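Local coordinates for D-isomer specific 2-hydroxyacid dehydrogenase family protein (Desulfovibrio vulgaris, PDB 5TX7) that probably catalyses the NAD-dependent interconversion of D-2-hydroxyacids and 2-oxoacids, at residues 23-28 against 301-306; 105-110 against 161-166. One frame throughout, in Å; residues are numbered along the deposited sequence.

Overall arrangement
The two contacts sit in different halves of the subunit, their centres about 31 Å apart and their nearest atoms about 16 Å apart. Contact 1 lies in the domain built on the five-stranded parallel sheet, where helix 292-310 returns to pack near the N-terminal strands. Contact 2 lies in the Rossmann-type NAD-binding domain, nearer the centre of the folded chain, and joins two helices beside its seven-stranded sheet. Both segments of contact 2 fall between those of contact 1 in the sequence, since the chain leaves the first domain, builds the second and comes back. In relatives, cofactor and substrate meet in the cleft between two such domains.

Contact 1: 23-28 against 301-306; sequences EELGEL and STAANI
Leu25 meets Ala303 and Ile306 with one side chain, and the contact can be followed outward along it. Leu25 CB faces the helix, 4.3 Å from Ile306 CG2. With CG set anti to its own carbonyl carbon (chi1 -52°), the next atom draws back slightly from that methyl, and it is the branch beyond that closes the gap. There the branches part. CD1 continues the extended line from CA (chi2 174°) and does the real touching. Leu25 CD1 comes to 3.4 Å from Ala303 O, a backbone oxygen. The same methyl, Leu25 CD1, lies 3.8 Å from Ile306 CG2. Ala303 CB is a more distant neighbour, 4.2 Å from Leu25 CD1. CD2 branches off and makes no contact with 301-306. One methyl therefore rests across a single helical turn, between side chains three residues apart, with a carbonyl oxygen beneath it in plain van der Waals contact.

Leu25 belongs to the connection of a beta-alpha-beta unit, in which strand 3-6 leads through helix 20-23 to strand 27-30, an edge strand of the parallel sheet. At Gly26, with positive phi, the chain first departs from helical angles before the strand starts. Helix 292-310 packs on this connection: Pro21 touches Ala303, and Ile22 touches both Thr302 and Ile306.

On the receiving side, Ile306 offers its CG2 branch, which lies anti to its backbone N, and its side chain crosses that of Leu25 obliquely. Next to it Asn305 leads away from Leu25, its ND2 hydrogen-bonded to Asn94 O and Ser71 OG, its OD1 to Asn316 ND2.

Contact 2: 105-110 against 161-166; sequences QHVFAL and RRVGRI
Helices 105-110 and 161-166 run past each other at 51° with their axes 10.0 Å apart at closest approach, and Val107 and Val163 bring the backbones nearest, CA to CA 7.5 Å. Between these two valines the CG2 methyls meet at 4.0 Å, the side chains crossing at about a right angle.

Phe108 carries most of the rest. With its CG beside the backbone N (chi1 -68°), the ring reaches across to helix 161-166, where Ile166 lays CG2 over one face. This CH-pi contact puts the methyl 3.5 Å from the ring centroid, 19° off the normal and shifted toward the CD2-CE2 side.

Helix 158-169 follows strand 150-154 and a glycine-rich GxGxxG turn consistent with a Rossmann nucleotide-binding motif, so the contact packs helix 100-116 against the first helix of that fold; Met151 and Ile153 of the strand touch Phe108 and Val163 respectively.

At the ring's edge, in its plane, Val163 O stands 3.6 Å from Phe108 CZ, and Val163 CG1 comes to 3.9 Å from Phe108 CE2. Leu170 of the second subunit packs on Ile166, and Gln105 OE1 accepts a hydrogen bond from Leu146 N of that subunit.

Contact 1: 23-28 against 301-306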
ATOM      1  N   GLU A  23     -16.799  -3.609 -30.193  1.00 50.56           N
ATOM      2  CA  GLU A  23     -16.730  -4.105 -31.577  1.00 55.55           C
ATOM      3  C   GLU A  23     -17.862  -5.056 -31.977  1.00 57.84           C
ATOM      4  O   GLU A  23     -18.208  -5.124 -33.146  1.00 56.73           O
ATOM      5  CB  GLU A  23     -15.380  -4.755 -31.865  1.00 58.53           C
ATOM      6  CG  GLU A  23     -14.244  -3.747 -31.912  1.00 60.87           C
ATOM      7  CD  GLU A  23     -12.844  -4.361 -31.858  1.00 64.12           C
ATOM      8  OE1 GLU A  23     -12.620  -5.399 -31.168  1.00 65.02           O
ATOM      9  OE2 GLU A  23     -11.948  -3.714 -32.422  1.00 67.85           O
ATOM     10  N   GLU A  24     -18.441  -5.764 -31.007  1.00 60.79           N
ATOM     11  CA  GLU A  24     -19.646  -6.582 -31.238  1.00 64.87           C
ATOM     12  C   GLU A  24     -20.879  -5.783 -31.681  1.00 62.60           C
ATOM     13  O   GLU A  24     -21.788  -6.359 -32.256  1.00 63.80           O
ATOM     14  CB  GLU A  24     -20.028  -7.373 -29.975  1.00 72.12           C
ATOM     15  CG  GLU A  24     -19.353  -8.721 -29.813  1.00 81.39           C
ATOM     16  CD  GLU A  24     -19.285  -9.185 -28.358  1.00 88.08           C
ATOM     17  OE1 GLU A  24     -20.250  -8.904 -27.586  1.00 86.76           O
ATOM     18  OE2 GLU A  24     -18.259  -9.831 -27.995  1.00 89.67           O
ATOM     19  N   LEU A  25     -20.915  -4.481 -31.397  1.00 60.68           N
ATOM     20  CA  LEU A  25     -22.125  -3.652 -31.523  1.00 60.94           C
ATOM     21  C   LEU A  25     -22.121  -2.695 -32.717  1.00 63.08           C
ATOM     22  O   LEU A  25     -23.052  -1.903 -32.882  1.00 65.32           O
ATOM     23  CB  LEU A  25     -22.279  -2.815 -30.247  1.00 57.59           C
ATOM     24  CG  LEU A  25     -22.234  -3.556 -28.918  1.00 54.91           C
ATOM     25  CD1 LEU A  25     -22.251  -2.570 -27.774  1.00 53.01           C
ATOM     26  CD2 LEU A  25     -23.411  -4.501 -28.807  1.00 57.43           C
ATOM     27  N   GLY A  26     -21.069  -2.734 -33.528  1.00 65.19           N
ATOM     28  CA  GLY A  26     -20.939  -1.831 -34.653  1.00 63.62           C
ATOM     29  C   GLY A  26     -19.533  -1.795 -35.194  1.00 62.67           C
ATOM     30  O   GLY A  26     -18.693  -2.598 -34.822  1.00 64.02           O
ATOM     31  N   GLU A  27     -19.298  -0.853 -36.092  1.00 64.15           N
ATOM     32  CA  GLU A  27     -17.990  -0.621 -36.679  1.00 64.99           C
ATOM     33  C   GLU A  27     -17.309   0.430 -35.835  1.00 57.20           C
ATOM     34  O   GLU A  27     -17.792   1.552 -35.753  1.00 58.51           O
ATOM     35  CB  GLU A  27     -18.106  -0.162 -38.142  1.00 71.19           C
ATOM     36  CG  GLU A  27     -18.255  -1.304 -39.141  1.00 82.96           C
ATOM     37  CD  GLU A  27     -17.245  -2.433 -38.902  1.00 92.64           C
ATOM     38  OE1 GLU A  27     -16.023  -2.143 -38.900  1.00 96.04           O
ATOM     39  OE2 GLU A  27     -17.667  -3.601 -38.679  1.00 96.25           O
ATOM     40  N   LEU A  28     -16.198   0.064 -35.207  1.00 52.55           N
ATOM     41  CA  LEU A  28     -15.487   0.966 -34.304  1.00 52.02           C
ATOM     42  C   LEU A  28     -14.240   1.547 -34.938  1.00 50.80           C
ATOM     43  O   LEU A  28     -13.510   0.837 -35.621  1.00 52.48           O
ATOM     44  CB  LEU A  28     -15.080   0.217 -33.042  1.00 51.63           C
ATOM     45  CG  LEU A  28     -14.340   0.977 -31.946  1.00 49.80           C
ATOM     46  CD1 LEU A  28     -15.184   2.091 -31.378  1.00 51.08           C
ATOM     47  CD2 LEU A  28     -13.998  -0.005 -30.860  1.00 49.80           C
ATOM     48  N   SER A 301     -19.203  -1.572 -19.135  1.00 46.48           N
ATOM     49  CA  SER A 301     -20.325  -0.672 -18.844  1.00 47.83           C
ATOM     50  C   SER A 301     -20.635   0.253 -20.012  1.00 49.79           C
ATOM     51  O   SER A 301     -21.792   0.551 -20.264  1.00 56.15           O
ATOM     52  CB  SER A 301     -20.056   0.171 -17.591  1.00 47.16           C
ATOM     53  OG  SER A 301     -19.981  -0.629 -16.421  1.00 50.03           O
ATOM     54  N   THR A 302     -19.602   0.702 -20.719  1.00 48.68           N
ATOM     55  CA  THR A 302     -19.775   1.451 -21.962  1.00 47.83           C
ATOM     56  C   THR A 302     -20.470   0.599 -23.053  1.00 48.81           C
ATOM     57  O   THR A 302     -21.346   1.108 -23.766  1.00 48.95           O
ATOM     58  CB  THR A 302     -18.422   1.978 -22.460  1.00 46.23           C
ATOM     59  OG1 THR A 302     -17.867   2.827 -21.438  1.00 44.34           O
ATOM     60  CG2 THR A 302     -18.563   2.762 -23.752  1.00 46.59           C
ATOM     61  N   ALA A 303     -20.101  -0.677 -23.177  1.00 46.63           N
ATOM     62  CA  ALA A 303     -20.804  -1.578 -24.107  1.00 48.04           C
ATOM     63  C   ALA A 303     -22.278  -1.756 -23.710  1.00 49.06           C
ATOM     64  O   ALA A 303     -23.164  -1.760 -24.577  1.00 46.99           O
ATOM     65  CB  ALA A 303     -20.117  -2.929 -24.189  1.00 48.45           C
ATOM     66  N   ALA A 304     -22.532  -1.865 -22.399  1.00 48.35           N
ATOM     67  CA  ALA A 304     -23.905  -1.963 -21.873  1.00 48.66           C
ATOM     68  C   ALA A 304     -24.750  -0.745 -22.192  1.00 48.52           C
ATOM     69  O   ALA A 304     -25.909  -0.895 -22.577  1.00 48.83           O
ATOM     70  CB  ALA A 304     -23.881  -2.181 -20.373  1.00 48.78           C
ATOM     71  N   ASN A 305     -24.160   0.451 -22.018  1.00 46.86           N
ATOM     72  CA  ASN A 305     -24.797   1.727 -22.373  1.00 47.66           C
ATOM     73  C   ASN A 305     -25.197   1.773 -23.855  1.00 49.68           C
ATOM     74  O   ASN A 305     -26.305   2.180 -24.193  1.00 50.52           O
ATOM     75  CB  ASN A 305     -23.843   2.919 -22.097  1.00 48.31           C
ATOM     76  CG  ASN A 305     -23.666   3.240 -20.606  1.00 46.48           C
ATOM     77  OD1 ASN A 305     -24.283   2.634 -19.740  1.00 49.02           O
ATOM     78  ND2 ASN A 305     -22.821   4.219 -20.314  1.00 44.30           N
ATOM     79  N   ILE A 306     -24.278   1.371 -24.732  1.00 50.95           N
ATOM     80  CA  ILE A 306     -24.511   1.358 -26.187  1.00 52.01           C
ATOM     81  C   ILE A 306     -25.561   0.313 -26.554  1.00 56.20           C
ATOM     82  O   ILE A 306     -26.441   0.587 -27.367  1.00 59.97           O
ATOM     83  CB  ILE A 306     -23.209   1.083 -26.978  1.00 50.19           C
ATOM     84  CG1 ILE A 306     -22.189   2.206 -26.773  1.00 49.19           C
ATOM     85  CG2 ILE A 306     -23.491   0.927 -28.468  1.00 50.30           C
ATOM     86  CD1 ILE A 306     -20.769   1.806 -27.150  1.00 49.75           C
TER

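Contact 2: 105-110 against 161-166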
ATOM      1  N   GLN A 105      -8.098   1.954  -3.082  1.00 35.25           N
ATOM      2  CA  GLN A 105      -6.757   1.393  -2.983  1.00 36.00           C
ATOM      3  C   GLN A 105      -5.633   2.390  -3.264  1.00 37.19           C
ATOM      4  O   GLN A 105      -4.545   2.255  -2.689  1.00 37.74           O
ATOM      5  CB  GLN A 105      -6.617   0.173  -3.890  1.00 37.41           C
ATOM      6  CG  GLN A 105      -7.471  -0.969  -3.361  1.00 38.34           C
ATOM      7  CD  GLN A 105      -7.443  -2.207  -4.207  1.00 39.82           C
ATOM      8  OE1 GLN A 105      -6.467  -2.488  -4.916  1.00 44.97           O
ATOM      9  NE2 GLN A 105      -8.521  -2.971  -4.139  1.00 41.21           N
ATOM     10  N   HIS A 106      -5.871   3.373  -4.138  1.00 36.20           N
ATOM     11  CA  HIS A 106      -4.851   4.408  -4.375  1.00 37.04           C
ATOM     12  C   HIS A 106      -4.635   5.327  -3.143  1.00 36.19           C
ATOM     13  O   HIS A 106      -3.508   5.775  -2.879  1.00 34.76           O
ATOM     14  CB  HIS A 106      -5.166   5.249  -5.625  1.00 38.24           C
ATOM     15  CG  HIS A 106      -3.991   6.014  -6.134  1.00 37.92           C
ATOM     16  ND1 HIS A 106      -2.859   5.397  -6.622  1.00 39.38           N
ATOM     17  CD2 HIS A 106      -3.757   7.344  -6.216  1.00 39.87           C
ATOM     18  CE1 HIS A 106      -1.979   6.316  -6.981  1.00 40.48           C
ATOM     19  NE2 HIS A 106      -2.507   7.507  -6.766  1.00 40.34           N
ATOM     20  N   VAL A 107      -5.712   5.581  -2.388  1.00 35.42           N
ATOM     21  CA  VAL A 107      -5.619   6.313  -1.116  1.00 36.19           C
ATOM     22  C   VAL A 107      -4.562   5.652  -0.193  1.00 37.74           C
ATOM     23  O   VAL A 107      -3.695   6.350   0.386  1.00 35.18           O
ATOM     24  CB  VAL A 107      -6.993   6.395  -0.405  1.00 37.43           C
ATOM     25  CG1 VAL A 107      -6.868   6.868   1.061  1.00 37.85           C
ATOM     26  CG2 VAL A 107      -7.934   7.295  -1.169  1.00 36.73           C
ATOM     27  N   PHE A 108      -4.646   4.313  -0.099  1.00 35.79           N
ATOM     28  CA  PHE A 108      -3.718   3.541   0.708  1.00 36.27           C
ATOM     29  C   PHE A 108      -2.335   3.319   0.083  1.00 36.80           C
ATOM     30  O   PHE A 108      -1.356   3.180   0.822  1.00 37.29           O
ATOM     31  CB  PHE A 108      -4.376   2.230   1.193  1.00 35.79           C
ATOM     32  CG  PHE A 108      -5.465   2.483   2.181  1.00 35.86           C
ATOM     33  CD1 PHE A 108      -5.148   2.784   3.509  1.00 35.62           C
ATOM     34  CD2 PHE A 108      -6.796   2.536   1.781  1.00 36.94           C
ATOM     35  CE1 PHE A 108      -6.118   3.079   4.430  1.00 34.90           C
ATOM     36  CE2 PHE A 108      -7.792   2.841   2.703  1.00 37.31           C
ATOM     37  CZ  PHE A 108      -7.452   3.120   4.025  1.00 37.28           C
ATOM     38  N   ALA A 109      -2.240   3.304  -1.245  1.00 35.90           N
ATOM     39  CA  ALA A 109      -0.933   3.308  -1.890  1.00 36.59           C
ATOM     40  C   ALA A 109      -0.192   4.623  -1.578  1.00 38.05           C
ATOM     41  O   ALA A 109       0.986   4.608  -1.233  1.00 40.29           O
ATOM     42  CB  ALA A 109      -1.064   3.115  -3.383  1.00 37.29           C
ATOM     43  N   LEU A 110      -0.886   5.750  -1.656  1.00 37.88           N
ATOM     44  CA  LEU A 110      -0.266   7.049  -1.297  1.00 37.63           C
ATOM     45  C   LEU A 110       0.098   7.109   0.196  1.00 36.67           C
ATOM     46  O   LEU A 110       1.216   7.474   0.566  1.00 37.32           O
ATOM     47  CB  LEU A 110      -1.198   8.210  -1.639  1.00 36.51           C
ATOM     48  CG  LEU A 110      -1.475   8.419  -3.134  1.00 37.18           C
ATOM     49  CD1 LEU A 110      -2.691   9.302  -3.335  1.00 38.82           C
ATOM     50  CD2 LEU A 110      -0.303   9.044  -3.856  1.00 38.27           C
ATOM     51  N   ARG A 161     -16.786   4.867   1.574  1.00 48.46           N
ATOM     52  CA  ARG A 161     -17.137   3.687   2.372  1.00 50.25           C
ATOM     53  C   ARG A 161     -16.115   2.581   2.243  1.00 48.64           C
ATOM     54  O   ARG A 161     -15.825   1.898   3.229  1.00 44.91           O
ATOM     55  CB  ARG A 161     -18.487   3.128   1.945  1.00 54.69           C
ATOM     56  CG  ARG A 161     -19.650   4.007   2.355  1.00 60.29           C
ATOM     57  CD  ARG A 161     -20.878   3.628   1.565  1.00 68.53           C
ATOM     58  NE  ARG A 161     -21.952   4.598   1.710  1.00 75.71           N
ATOM     59  CZ  ARG A 161     -23.133   4.490   1.108  1.00 86.83           C
ATOM     60  NH1 ARG A 161     -23.387   3.458   0.298  1.00 91.10           N
ATOM     61  NH2 ARG A 161     -24.066   5.419   1.300  1.00 91.89           N
ATOM     62  N   ARG A 162     -15.591   2.400   1.024  1.00 49.63           N
ATOM     63  CA  ARG A 162     -14.510   1.434   0.758  1.00 46.59           C
ATOM     64  C   ARG A 162     -13.259   1.825   1.538  1.00 41.80           C
ATOM     65  O   ARG A 162     -12.646   0.994   2.206  1.00 38.86           O
ATOM     66  CB  ARG A 162     -14.210   1.367  -0.739  1.00 48.20           C
ATOM     67  CG  ARG A 162     -13.415   0.178  -1.196  1.00 52.22           C
ATOM     68  CD  ARG A 162     -14.288  -1.054  -1.154  1.00 57.87           C
ATOM     69  NE  ARG A 162     -13.821  -1.928  -0.121  1.00 61.76           N
ATOM     70  CZ  ARG A 162     -14.539  -2.921   0.390  1.00 73.21           C
ATOM     71  NH1 ARG A 162     -14.023  -3.659   1.365  1.00 75.92           N
ATOM     72  NH2 ARG A 162     -15.768  -3.213  -0.061  1.00 80.89           N
ATOM     73  N   VAL A 163     -12.898   3.105   1.484  1.00 39.54           N
ATOM     74  CA  VAL A 163     -11.767   3.576   2.250  1.00 37.80           C
ATOM     75  C   VAL A 163     -11.962   3.270   3.741  1.00 39.08           C
ATOM     76  O   VAL A 163     -11.020   2.855   4.420  1.00 40.92           O
ATOM     77  CB  VAL A 163     -11.500   5.072   2.008  1.00 36.03           C
ATOM     78  CG1 VAL A 163     -10.542   5.637   3.049  1.00 35.54           C
ATOM     79  CG2 VAL A 163     -10.940   5.289   0.620  1.00 35.70           C
ATOM     80  N   GLY A 164     -13.177   3.455   4.240  1.00 40.58           N
ATOM     81  CA  GLY A 164     -13.479   3.185   5.639  1.00 41.81           C
ATOM     82  C   GLY A 164     -13.337   1.716   6.009  1.00 42.84           C
ATOM     83  O   GLY A 164     -12.784   1.395   7.054  1.00 45.91           O
ATOM     84  N   ARG A 165     -13.827   0.816   5.165  1.00 42.35           N
ATOM     85  CA  ARG A 165     -13.680  -0.614   5.458  1.00 44.08           C
ATOM     86  C   ARG A 165     -12.181  -1.008   5.525  1.00 42.79           C
ATOM     87  O   ARG A 165     -11.752  -1.736   6.432  1.00 43.08           O
ATOM     88  CB  ARG A 165     -14.484  -1.501   4.481  1.00 43.87           C
ATOM     89  N   ILE A 166     -11.385  -0.492   4.602  1.00 41.49           N
ATOM     90  CA  ILE A 166      -9.964  -0.809   4.569  1.00 41.07           C
ATOM     91  C   ILE A 166      -9.295  -0.261   5.824  1.00 38.96           C
ATOM     92  O   ILE A 166      -8.568  -0.998   6.522  1.00 39.76           O
ATOM     93  CB  ILE A 166      -9.293  -0.267   3.290  1.00 42.22           C
ATOM     94  CG1 ILE A 166      -9.846  -1.007   2.065  1.00 43.39           C
ATOM     95  CG2 ILE A 166      -7.786  -0.443   3.363  1.00 42.87           C
ATOM     96  CD1 ILE A 166      -9.606  -0.303   0.738  1.00 42.93           C
TER